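Local coordinates for multisubunit Na+/H+ antiporter, D subunit (Anoxybacillus flavithermus, PDB 6Z16), which probably exchanges sodium ions for protons across the cell membrane as one subunit of a multisubunit Mrp-type antiporter related to complex I, at residues Gly45-Leu59 against Thr71-Leu83. Sequence-based numbering, arbitrary orientation.
Sequences GALLHRVHTDGIQTL and TLVSDSLSALLVL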
ATOM      1  N   GLY D  45     -37.939  40.030 -27.171  1.00 27.43           N
ATOM      2  CA  GLY D  45     -38.737  40.256 -28.369  1.00 20.36           C
ATOM      3  C   GLY D  45     -38.890  39.008 -29.219  1.00 21.25           C
ATOM      4  O   GLY D  45     -39.969  38.740 -29.761  1.00 19.86           O
ATOM      5  N   ALA D  46     -37.820  38.218 -29.324  1.00 22.39           N
ATOM      6  CA  ALA D  46     -37.901  36.954 -30.047  1.00 25.97           C
ATOM      7  C   ALA D  46     -38.818  35.962 -29.343  1.00 34.71           C
ATOM      8  O   ALA D  46     -39.540  35.204 -30.002  1.00 34.07           O
ATOM      9  CB  ALA D  46     -36.507  36.363 -30.222  1.00 28.55           C
ATOM     10  N   LEU D  47     -38.826  35.971 -28.007  1.00 34.78           N
ATOM     11  CA  LEU D  47     -39.741  35.107 -27.263  1.00 37.37           C
ATOM     12  C   LEU D  47     -41.192  35.525 -27.461  1.00 34.36           C
ATOM     13  O   LEU D  47     -42.080  34.670 -27.571  1.00 29.57           O
ATOM     14  CB  LEU D  47     -39.383  35.112 -25.777  1.00 38.45           C
ATOM     15  CG  LEU D  47     -40.282  34.266 -24.876  1.00 35.49           C
ATOM     16  CD1 LEU D  47     -40.243  32.813 -25.292  1.00 47.92           C
ATOM     17  CD2 LEU D  47     -39.894  34.426 -23.429  1.00 87.23           C
ATOM     18  N   LEU D  48     -41.447  36.836 -27.519  1.00 37.37           N
ATOM     19  CA  LEU D  48     -42.809  37.316 -27.738  1.00 33.92           C
ATOM     20  C   LEU D  48     -43.313  36.966 -29.138  1.00 30.06           C
ATOM     21  O   LEU D  48     -44.470  36.559 -29.298  1.00 27.46           O
ATOM     22  CB  LEU D  48     -42.874  38.819 -27.483  1.00 31.39           C
ATOM     23  CG  LEU D  48     -44.247  39.469 -27.617  1.00 39.84           C
ATOM     24  CD1 LEU D  48     -45.252  38.839 -26.683  1.00 38.30           C
ATOM     25  CD2 LEU D  48     -44.128  40.936 -27.328  1.00 29.03           C
ATOM     26  N   HIS D  49     -42.451  37.070 -30.154  1.00 26.51           N
ATOM     27  CA  HIS D  49     -42.852  36.601 -31.480  1.00 26.02           C
ATOM     28  C   HIS D  49     -43.040  35.088 -31.518  1.00 28.90           C
ATOM     29  O   HIS D  49     -43.920  34.593 -32.236  1.00 30.48           O
ATOM     30  CB  HIS D  49     -41.840  37.021 -32.543  1.00 42.72           C
ATOM     31  CG  HIS D  49     -42.215  36.588 -33.927  1.00 47.63           C
ATOM     32  ND1 HIS D  49     -41.789  35.399 -34.479  1.00 39.47           N
ATOM     33  CD2 HIS D  49     -43.016  37.163 -34.854  1.00 46.93           C
ATOM     34  CE1 HIS D  49     -42.287  35.274 -35.694  1.00 37.74           C
ATOM     35  NE2 HIS D  49     -43.040  36.328 -35.945  1.00 44.11           N
ATOM     36  N   ARG D  50     -42.241  34.349 -30.744  1.00 26.77           N
ATOM     37  CA  ARG D  50     -42.374  32.898 -30.695  1.00 29.79           C
ATOM     38  C   ARG D  50     -43.703  32.480 -30.080  1.00 39.62           C
ATOM     39  O   ARG D  50     -44.387  31.598 -30.610  1.00 32.87           O
ATOM     40  CB  ARG D  50     -41.203  32.309 -29.914  1.00 35.94           C
ATOM     41  CG  ARG D  50     -41.199  30.805 -29.804  1.00 36.65           C
ATOM     42  CD  ARG D  50     -41.011  30.145 -31.146  1.00 50.09           C
ATOM     43  NE  ARG D  50     -40.888  28.700 -31.009  1.00 68.96           N
ATOM     44  CZ  ARG D  50     -40.902  27.848 -32.025  1.00 76.41           C
ATOM     45  NH1 ARG D  50     -41.044  28.293 -33.265  1.00 76.38           N
ATOM     46  NH2 ARG D  50     -40.781  26.549 -31.800  1.00 78.34           N
ATOM     47  N   VAL D  51     -44.098  33.117 -28.975  1.00 46.32           N
ATOM     48  CA  VAL D  51     -45.377  32.779 -28.358  1.00 45.75           C
ATOM     49  C   VAL D  51     -46.551  33.347 -29.140  1.00 50.26           C
ATOM     50  O   VAL D  51     -47.680  32.877 -28.963  1.00 55.26           O
ATOM     51  CB  VAL D  51     -45.463  33.243 -26.892  1.00 39.09           C
ATOM     52  CG1 VAL D  51     -44.339  32.659 -26.087  1.00 42.28           C
ATOM     53  CG2 VAL D  51     -45.452  34.742 -26.776  1.00 40.19           C
ATOM     54  N   HIS D  52     -46.328  34.343 -30.001  1.00 46.79           N
ATOM     55  CA  HIS D  52     -47.414  34.797 -30.859  1.00 38.00           C
ATOM     56  C   HIS D  52     -47.649  33.858 -32.037  1.00 44.00           C
ATOM     57  O   HIS D  52     -48.801  33.619 -32.409  1.00 43.23           O
ATOM     58  CB  HIS D  52     -47.136  36.210 -31.363  1.00 54.01           C
ATOM     59  CG  HIS D  52     -48.274  36.809 -32.128  1.00 82.25           C
ATOM     60  ND1 HIS D  52     -48.422  36.654 -33.489  1.00 93.53           N
ATOM     61  CD2 HIS D  52     -49.330  37.548 -31.718  1.00 90.12           C
ATOM     62  CE1 HIS D  52     -49.515  37.278 -33.886  1.00104.75           C
ATOM     63  NE2 HIS D  52     -50.084  37.830 -32.831  1.00 97.79           N
ATOM     64  N   THR D  53     -46.582  33.318 -32.634  1.00 52.75           N
ATOM     65  CA  THR D  53     -46.736  32.574 -33.882  1.00 51.90           C
ATOM     66  C   THR D  53     -47.390  31.216 -33.659  1.00 60.71           C
ATOM     67  O   THR D  53     -48.487  30.957 -34.162  1.00 66.71           O
ATOM     68  CB  THR D  53     -45.386  32.407 -34.564  1.00 57.97           C
ATOM     69  OG1 THR D  53     -44.846  33.698 -34.860  1.00 59.15           O
ATOM     70  CG2 THR D  53     -45.551  31.621 -35.848  1.00 69.96           C
ATOM     71  N   ASP D  54     -46.736  30.328 -32.919  1.00 68.32           N
ATOM     72  CA  ASP D  54     -47.415  29.126 -32.467  1.00 72.24           C
ATOM     73  C   ASP D  54     -47.773  29.294 -30.994  1.00 72.22           C
ATOM     74  O   ASP D  54     -47.617  30.376 -30.421  1.00 69.75           O
ATOM     75  CB  ASP D  54     -46.593  27.865 -32.759  1.00 78.74           C
ATOM     76  CG  ASP D  54     -45.205  27.901 -32.162  1.00 94.59           C
ATOM     77  OD1 ASP D  54     -44.799  28.944 -31.617  1.00 97.26           O
ATOM     78  OD2 ASP D  54     -44.516  26.861 -32.243  1.00 89.01           O
ATOM     79  N   GLY D  55     -48.262  28.223 -30.376  1.00 62.89           N
ATOM     80  CA  GLY D  55     -48.930  28.318 -29.091  1.00 66.60           C
ATOM     81  C   GLY D  55     -48.102  28.663 -27.869  1.00 72.88           C
ATOM     82  O   GLY D  55     -46.980  29.170 -27.960  1.00 79.39           O
ATOM     83  N   ILE D  56     -48.684  28.390 -26.704  1.00 67.55           N
ATOM     84  CA  ILE D  56     -48.046  28.676 -25.428  1.00 60.47           C
ATOM     85  C   ILE D  56     -46.847  27.758 -25.225  1.00 54.36           C
ATOM     86  O   ILE D  56     -46.895  26.560 -25.529  1.00 52.07           O
ATOM     87  CB  ILE D  56     -49.102  28.542 -24.315  1.00 71.80           C
ATOM     88  CG1 ILE D  56     -48.519  28.719 -22.916  1.00 70.99           C
ATOM     89  CG2 ILE D  56     -49.921  27.278 -24.490  1.00 66.64           C
ATOM     90  CD1 ILE D  56     -49.587  28.749 -21.862  1.00 71.84           C
ATOM     91  N   GLN D  57     -45.745  28.329 -24.738  1.00 51.55           N
ATOM     92  CA  GLN D  57     -44.465  27.633 -24.692  1.00 42.59           C
ATOM     93  C   GLN D  57     -44.254  27.026 -23.311  1.00 49.28           C
ATOM     94  O   GLN D  57     -44.226  27.746 -22.311  1.00 54.72           O
ATOM     95  CB  GLN D  57     -43.324  28.587 -25.039  1.00 37.58           C
ATOM     96  CG  GLN D  57     -43.375  29.130 -26.455  1.00 46.99           C
ATOM     97  CD  GLN D  57     -43.251  28.053 -27.507  1.00 65.58           C
ATOM     98  OE1 GLN D  57     -44.213  27.734 -28.200  1.00 78.73           O
ATOM     99  NE2 GLN D  57     -42.063  27.482 -27.629  1.00 72.56           N
ATOM    100  N   THR D  58     -44.114  25.705 -23.255  1.00 50.46           N
ATOM    101  CA  THR D  58     -43.846  24.998 -22.010  1.00 43.79           C
ATOM    102  C   THR D  58     -42.533  24.244 -22.125  1.00 34.44           C
ATOM    103  O   THR D  58     -42.283  23.570 -23.127  1.00 32.17           O
ATOM    104  CB  THR D  58     -44.963  24.013 -21.664  1.00 51.98           C
ATOM    105  OG1 THR D  58     -45.081  23.037 -22.703  1.00 55.41           O
ATOM    106  CG2 THR D  58     -46.282  24.732 -21.506  1.00 65.75           C
ATOM    107  N   LEU D  59     -41.698  24.347 -21.095  1.00 33.97           N
ATOM    108  CA  LEU D  59     -40.432  23.630 -21.064  1.00 39.81           C
ATOM    109  C   LEU D  59     -40.236  22.975 -19.711  1.00 36.87           C
ATOM    110  O   LEU D  59     -40.185  23.661 -18.687  1.00 39.41           O
ATOM    111  CB  LEU D  59     -39.251  24.548 -21.361  1.00 46.83           C
ATOM    112  CG  LEU D  59     -37.952  23.748 -21.361  1.00 45.49           C
ATOM    113  CD1 LEU D  59     -37.956  22.672 -22.434  1.00 51.71           C
ATOM    114  CD2 LEU D  59     -36.822  24.657 -21.594  1.00 46.42           C
ATOM    115  N   THR D  71     -41.528  22.976 -14.244  1.00 34.22           N
ATOM    116  CA  THR D  71     -41.935  23.357 -15.590  1.00 35.91           C
ATOM    117  C   THR D  71     -41.987  24.872 -15.679  1.00 33.05           C
ATOM    118  O   THR D  71     -42.549  25.528 -14.802  1.00 35.75           O
ATOM    119  CB  THR D  71     -43.302  22.790 -15.952  1.00 32.54           C
ATOM    120  OG1 THR D  71     -44.296  23.407 -15.131  1.00 37.70           O
ATOM    121  CG2 THR D  71     -43.329  21.303 -15.711  1.00 50.52           C
ATOM    122  N   LEU D  72     -41.403  25.421 -16.733  1.00 34.48           N
ATOM    123  CA  LEU D  72     -41.461  26.845 -17.004  1.00 38.85           C
ATOM    124  C   LEU D  72     -42.434  27.088 -18.145  1.00 40.74           C
ATOM    125  O   LEU D  72     -42.342  26.442 -19.191  1.00 47.07           O
ATOM    126  CB  LEU D  72     -40.082  27.383 -17.359  1.00 38.52           C
ATOM    127  CG  LEU D  72     -39.036  27.367 -16.262  1.00 41.38           C
ATOM    128  CD1 LEU D  72     -37.735  27.849 -16.834  1.00 37.36           C
ATOM    129  CD2 LEU D  72     -39.466  28.241 -15.117  1.00 49.72           C
ATOM    130  N   VAL D  73     -43.375  28.001 -17.939  1.00 38.08           N
ATOM    131  CA  VAL D  73     -44.429  28.268 -18.907  1.00 39.38           C
ATOM    132  C   VAL D  73     -44.383  29.739 -19.275  1.00 42.93           C
ATOM    133  O   VAL D  73     -44.429  30.606 -18.396  1.00 50.17           O
ATOM    134  CB  VAL D  73     -45.818  27.891 -18.362  1.00 31.19           C
ATOM    135  CG1 VAL D  73     -46.874  28.204 -19.382  1.00 22.77           C
ATOM    136  CG2 VAL D  73     -45.868  26.439 -18.003  1.00 27.68           C
ATOM    137  N   SER D  74     -44.281  30.018 -20.570  1.00 38.54           N
ATOM    138  CA  SER D  74     -44.421  31.364 -21.101  1.00 39.41           C
ATOM    139  C   SER D  74     -45.666  31.393 -21.972  1.00 33.18           C
ATOM    140  O   SER D  74     -45.713  30.749 -23.028  1.00 29.78           O
ATOM    141  CB  SER D  74     -43.188  31.787 -21.890  1.00 50.11           C
ATOM    142  OG  SER D  74     -43.335  33.109 -22.362  1.00 51.93           O
ATOM    143  N   ASP D  75     -46.688  32.088 -21.488  1.00 38.04           N
ATOM    144  CA  ASP D  75     -47.828  32.500 -22.284  1.00 40.36           C
ATOM    145  C   ASP D  75     -47.579  33.924 -22.771  1.00 44.98           C
ATOM    146  O   ASP D  75     -46.478  34.462 -22.627  1.00 44.27           O
ATOM    147  CB  ASP D  75     -49.118  32.357 -21.481  1.00 61.24           C
ATOM    148  CG  ASP D  75     -49.039  33.014 -20.119  1.00 95.05           C
ATOM    149  OD1 ASP D  75     -47.942  33.460 -19.726  1.00 97.60           O
ATOM    150  OD2 ASP D  75     -50.082  33.090 -19.440  1.00 96.56           O
ATOM    151  N   SER D  76     -48.595  34.557 -23.351  1.00 37.95           N
ATOM    152  CA  SER D  76     -48.361  35.850 -23.976  1.00 39.26           C
ATOM    153  C   SER D  76     -48.241  36.971 -22.954  1.00 40.68           C
ATOM    154  O   SER D  76     -47.475  37.918 -23.171  1.00 49.28           O
ATOM    155  CB  SER D  76     -49.468  36.150 -24.979  1.00 37.91           C
ATOM    156  OG  SER D  76     -49.214  37.366 -25.649  1.00 41.17           O
ATOM    157  N   LEU D  77     -48.945  36.859 -21.826  1.00 38.19           N
ATOM    158  CA  LEU D  77     -48.862  37.879 -20.784  1.00 47.16           C
ATOM    159  C   LEU D  77     -47.488  37.909 -20.131  1.00 58.47           C
ATOM    160  O   LEU D  77     -46.933  38.990 -19.888  1.00 60.79           O
ATOM    161  CB  LEU D  77     -49.945  37.642 -19.737  1.00 46.39           C
ATOM    162  CG  LEU D  77     -49.931  38.584 -18.535  1.00 44.80           C
ATOM    163  CD1 LEU D  77     -50.086  40.035 -18.953  1.00 39.52           C
ATOM    164  CD2 LEU D  77     -51.020  38.179 -17.575  1.00 37.65           C
ATOM    165  N   SER D  78     -46.916  36.735 -19.859  1.00 47.21           N
ATOM    166  CA  SER D  78     -45.589  36.680 -19.260  1.00 42.88           C
ATOM    167  C   SER D  78     -44.515  37.181 -20.214  1.00 42.41           C
ATOM    168  O   SER D  78     -43.568  37.841 -19.778  1.00 35.35           O
ATOM    169  CB  SER D  78     -45.291  35.259 -18.803  1.00 42.60           C
ATOM    170  OG  SER D  78     -45.276  34.376 -19.902  1.00 47.05           O
ATOM    171  N   ALA D  79     -44.672  36.927 -21.517  1.00 41.88           N
ATOM    172  CA  ALA D  79     -43.720  37.436 -22.498  1.00 39.84           C
ATOM    173  C   ALA D  79     -43.805  38.953 -22.623  1.00 45.85           C
ATOM    174  O   ALA D  79     -42.771  39.627 -22.753  1.00 51.71           O
ATOM    175  CB  ALA D  79     -43.961  36.773 -23.848  1.00 23.30           C
ATOM    176  N   LEU D  80     -45.025  39.502 -22.569  1.00 35.56           N
ATOM    177  CA  LEU D  80     -45.193  40.954 -22.560  1.00 38.46           C
ATOM    178  C   LEU D  80     -44.567  41.585 -21.326  1.00 35.56           C
ATOM    179  O   LEU D  80     -43.921  42.637 -21.417  1.00 32.93           O
ATOM    180  CB  LEU D  80     -46.677  41.307 -22.637  1.00 44.44           C
ATOM    181  CG  LEU D  80     -47.387  41.088 -23.967  1.00 43.50           C
ATOM    182  CD1 LEU D  80     -48.877  41.206 -23.786  1.00 29.29           C
ATOM    183  CD2 LEU D  80     -46.901  42.107 -24.961  1.00 41.46           C
ATOM    184  N   LEU D  81     -44.731  40.946 -20.165  1.00 37.71           N
ATOM    185  CA  LEU D  81     -44.141  41.471 -18.938  1.00 39.66           C
ATOM    186  C   LEU D  81     -42.622  41.378 -18.948  1.00 42.79           C
ATOM    187  O   LEU D  81     -41.946  42.269 -18.421  1.00 41.37           O
ATOM    188  CB  LEU D  81     -44.721  40.733 -17.738  1.00 41.60           C
ATOM    189  CG  LEU D  81     -46.173  41.101 -17.461  1.00 44.97           C
ATOM    190  CD1 LEU D  81     -46.821  40.133 -16.510  1.00 39.35           C
ATOM    191  CD2 LEU D  81     -46.211  42.494 -16.890  1.00 42.31           C
ATOM    192  N   VAL D  82     -42.074  40.338 -19.582  1.00 34.92           N
ATOM    193  CA  VAL D  82     -40.625  40.211 -19.713  1.00 32.21           C
ATOM    194  C   VAL D  82     -40.060  41.299 -20.622  1.00 28.33           C
ATOM    195  O   VAL D  82     -39.039  41.922 -20.298  1.00 24.55           O
ATOM    196  CB  VAL D  82     -40.275  38.795 -20.206  1.00 30.59           C
ATOM    197  CG1 VAL D  82     -38.879  38.739 -20.709  1.00 32.54           C
ATOM    198  CG2 VAL D  82     -40.398  37.812 -19.067  1.00 31.25           C
ATOM    199  N   LEU D  83     -40.730  41.567 -21.750  1.00 33.51           N
ATOM    200  CA  LEU D  83     -40.277  42.621 -22.656  1.00 27.86           C
ATOM    201  C   LEU D  83     -40.372  44.002 -22.013  1.00 28.29           C
ATOM    202  O   LEU D  83     -39.463  44.833 -22.170  1.00 40.98           O
ATOM    203  CB  LEU D  83     -41.088  42.570 -23.947  1.00 37.21           C
ATOM    204  CG  LEU D  83     -40.750  43.599 -25.020  1.00 49.96           C
ATOM    205  CD1 LEU D  83     -39.330  43.439 -25.502  1.00 34.44           C
ATOM    206  CD2 LEU D  83     -41.705  43.477 -26.174  1.00 49.21           C
TER
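A two-stranded antiparallel beta hairpin joins two predicted transmembrane helices, 26-53 and 76-99, here: Gln57-Leu59 pairs with Thr71-Ser74, and just beyond the strands helix segment 45-53 packs against 76-83, nearly antiparallel, their axes 9.0 Å apart at closest approach. Gln57 and Ser74 form one hydrogen-bonded pair, Leu59 and Leu72 the next; Ser74 N reaches Gln57 O at 2.9 Å. Between them, Thr58 and Val73, branched residues suited to strands, lie side by side with methyls touching. Just before the strand, Ile56 crosses Val73 obliquely, its CD1 3.7 Å from both Val73 CG1 and Asp75 CB, while helix 481-487 covers Ile56 and Val73. Asp75 is the N-cap of helix 76-99, its OD1 taking a weak bond from Ser78 N, and its OD2 makes a salt bridge with Arg258. Between the helices Leu48 is a knob in the hole formed by Ser76, Ala79, Leu80 and Leu83. Chi1 of -178° swings CG away from the backbone N and carries the forked end into that hole, where CD1 meets the small Ala79 CB at 3.7 Å, and CD2 meets Leu80 and Leu83. Replacing Leu48 by alanine would take away CG and both methyls and would probably leave a gap between Ala79, Leu80 and Leu83. One turn on, Val51 CG2 rests 3.9 Å from Ala79 CB.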